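Local coordinates for protein nitroalkane oxidase (Podospora anserina, PDB 3MKH) that oxidises primary and secondary nitroalkanes with its FAD cofactor to aldehydes or ketones, releasing nitrite and turning oxygen into hydrogen peroxide, at residues A[163-168]-A[244-249]. Residues are numbered along the deposited sequence; the frame is centred on the assembly and turned at random.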
loop_
_atom_site.group_PDB
_atom_site.type_symbol
_atom_site.label_atom_id
_atom_site.label_comp_id
_atom_site.label_asym_id
_atom_site.label_seq_id
_atom_site.Cartn_x
_atom_site.Cartn_y
_atom_site.Cartn_z
ATOM N N VAL A 163 -23.522 25.808 -35.339
ATOM C CA VAL A 163 -24.257 26.309 -34.193
ATOM C C VAL A 163 -24.009 25.402 -32.996
ATOM O O VAL A 163 -24.258 24.204 -33.055
ATOM C CB VAL A 163 -25.759 26.418 -34.498
ATOM C CG1 VAL A 163 -26.507 26.966 -33.294
ATOM C CG2 VAL A 163 -25.974 27.322 -35.708
ATOM N N ILE A 164 -23.513 25.988 -31.912
ATOM C CA ILE A 164 -23.076 25.215 -30.757
ATOM C C ILE A 164 -24.015 25.406 -29.571
ATOM O O ILE A 164 -24.400 26.528 -29.247
ATOM C CB ILE A 164 -21.643 25.620 -30.353
ATOM C CG1 ILE A 164 -20.667 25.269 -31.477
ATOM C CG2 ILE A 164 -21.221 24.902 -29.081
ATOM C CD1 ILE A 164 -19.386 26.060 -31.427
ATOM N N ASN A 165 -24.377 24.295 -28.936
ATOM C CA ASN A 165 -25.184 24.301 -27.724
ATOM C C ASN A 165 -24.673 23.265 -26.731
ATOM O O ASN A 165 -24.388 22.115 -27.092
ATOM C CB ASN A 165 -26.652 23.986 -28.043
ATOM C CG ASN A 165 -27.367 25.135 -28.719
ATOM O OD1 ASN A 165 -27.665 26.148 -28.094
ATOM N ND2 ASN A 165 -27.648 24.981 -30.009
ATOM N N GLY A 166 -24.570 23.659 -25.471
ATOM C CA GLY A 166 -24.233 22.695 -24.445
ATOM C C GLY A 166 -23.679 23.321 -23.187
ATOM O O GLY A 166 -23.318 24.500 -23.167
ATOM N N GLU A 167 -23.618 22.512 -22.136
ATOM C CA GLU A 167 -23.027 22.915 -20.881
ATOM C C GLU A 167 -21.684 22.245 -20.676
ATOM O O GLU A 167 -21.503 21.070 -20.989
ATOM C CB GLU A 167 -23.969 22.587 -19.721
ATOM C CG GLU A 167 -25.256 23.356 -19.816
ATOM C CD GLU A 167 -26.211 23.102 -18.665
ATOM O OE1 GLU A 167 -25.884 22.312 -17.745
ATOM O OE2 GLU A 167 -27.299 23.712 -18.698
ATOM N N LYS A 168 -20.739 23.006 -20.143
ATOM C CA LYS A 168 -19.411 22.495 -19.881
ATOM C C LYS A 168 -19.097 22.803 -18.431
ATOM O O LYS A 168 -19.682 23.707 -17.851
ATOM C CB LYS A 168 -18.400 23.195 -20.802
ATOM C CG LYS A 168 -18.557 22.815 -22.285
ATOM C CD LYS A 168 -18.199 21.344 -22.514
ATOM C CE LYS A 168 -18.049 20.996 -24.024
ATOM N NZ LYS A 168 -17.799 19.513 -24.159
ATOM N N ARG A 244 -22.698 27.630 -19.776
ATOM C CA ARG A 244 -23.598 27.225 -20.864
ATOM C C ARG A 244 -23.365 28.053 -22.133
ATOM O O ARG A 244 -23.329 29.287 -22.098
ATOM C CB ARG A 244 -25.075 27.307 -20.438
ATOM C CG ARG A 244 -26.054 26.842 -21.522
ATOM C CD ARG A 244 -27.529 27.059 -21.117
ATOM N NE ARG A 244 -27.933 26.230 -19.983
ATOM C CZ ARG A 244 -28.645 26.669 -18.947
ATOM N NH1 ARG A 244 -29.034 27.937 -18.889
ATOM N NH2 ARG A 244 -28.961 25.841 -17.962
ATOM N N TYR A 245 -23.166 27.351 -23.242
ATOM C CA TYR A 245 -23.143 27.947 -24.573
ATOM C C TYR A 245 -24.539 27.780 -25.174
ATOM O O TYR A 245 -25.035 26.659 -25.277
ATOM C CB TYR A 245 -22.122 27.218 -25.456
ATOM C CG TYR A 245 -20.699 27.366 -24.961
ATOM C CD1 TYR A 245 -20.133 26.425 -24.120
ATOM C CD2 TYR A 245 -19.931 28.461 -25.327
ATOM C CE1 TYR A 245 -18.823 26.571 -23.655
ATOM C CE2 TYR A 245 -18.630 28.616 -24.867
ATOM C CZ TYR A 245 -18.082 27.667 -24.039
ATOM O OH TYR A 245 -16.793 27.836 -23.583
ATOM N N THR A 246 -25.175 28.880 -25.562
ATOM C CA THR A 246 -26.501 28.794 -26.177
ATOM C C THR A 246 -26.544 29.406 -27.568
ATOM O O THR A 246 -26.267 30.587 -27.736
ATOM C CB THR A 246 -27.563 29.492 -25.324
ATOM O OG1 THR A 246 -27.565 28.911 -24.022
ATOM C CG2 THR A 246 -28.951 29.315 -25.955
ATOM N N ASN A 247 -26.926 28.592 -28.548
ATOM C CA ASN A 247 -26.954 28.999 -29.954
ATOM C C ASN A 247 -25.789 29.885 -30.373
ATOM O O ASN A 247 -25.975 30.968 -30.938
ATOM C CB ASN A 247 -28.298 29.634 -30.311
ATOM C CG ASN A 247 -29.428 28.616 -30.335
ATOM O OD1 ASN A 247 -30.553 28.910 -29.921
ATOM N ND2 ASN A 247 -29.131 27.406 -30.804
ATOM N N VAL A 248 -24.579 29.404 -30.099
ATOM C CA VAL A 248 -23.379 30.119 -30.474
ATOM C C VAL A 248 -23.033 29.779 -31.914
ATOM O O VAL A 248 -22.641 28.651 -32.215
ATOM C CB VAL A 248 -22.195 29.732 -29.570
ATOM C CG1 VAL A 248 -20.904 30.389 -30.081
ATOM C CG2 VAL A 248 -22.475 30.129 -28.120
ATOM N N ARG A 249 -23.163 30.758 -32.803
ATOM C CA ARG A 249 -22.932 30.513 -34.219
ATOM C C ARG A 249 -21.559 31.003 -34.650
ATOM O O ARG A 249 -21.177 32.139 -34.364
ATOM C CB ARG A 249 -24.018 31.197 -35.057
ATOM C CG ARG A 249 -25.426 30.736 -34.700
ATOM C CD ARG A 249 -26.485 31.340 -35.631
ATOM N NE ARG A 249 -27.795 30.710 -35.437
ATOM C CZ ARG A 249 -28.631 31.016 -34.446
ATOM N NH1 ARG A 249 -28.295 31.939 -33.552
ATOM N NH2 ARG A 249 -29.805 30.396 -34.341
HETATM O O HOH W 1 -30.675 26.092 -27.885
#
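Ile164 and Gly166 each exchange two backbone hydrogen bonds with the facing chain, Ile164 with Val248 and Gly166 with Tyr245, and the axes of 163-168 and 244-246 run antiparallel at 167°, 4.7 Å apart. Between these pairs the register slips by one residue: Asn247 and Val248 both face Ile164, and Asn247 has a left-handed backbone, phi and psi both positive, the evidence for a G1 beta bulge. The side chain of Asn165 secures the extra residue. Its CG lies beside its own backbone N, and OD1 accepts from Asn247 N at 2.6 Å, nearly straight at hydrogen (174°) although the donor stands above the amide plane. A water also donates to Asn165 OD1, and weakly to Asn247 OD1. Next to the bulge, Val163 divides its methyls: CG1 packs on Asn247 ND2 and CG2 on Arg249 CG, each at 3.6 Å.

At the other end Glu167 and Arg244 lie side by side on one face of the sheet. Arg244, bent at chi3 (-66°), grips Glu167 OE2 side-on, NE at 2.9 Å and NH2 at 2.8 Å, with this oxygen in the guanidinium plane; Glu167 OE1 binds His242. An alanine in place of Arg244 would probably leave Glu167 OE2 without its charged mate and the carboxylate freer to turn.

On the opposite face, Lys168 CG meets the Tyr245 ring edge at CE1, 4.0 Å away, while its ammonium group bonds to Val188 O and Phe134 O and pairs with Glu136. Tyr245 also packs edge-to-face with Phe224. The whole is an antiparallel ladder broken by a G1 beta bulge within the beta domain of the acyl-CoA dehydrogenase fold, its Lys168 end adjoining FAD-binding Val133.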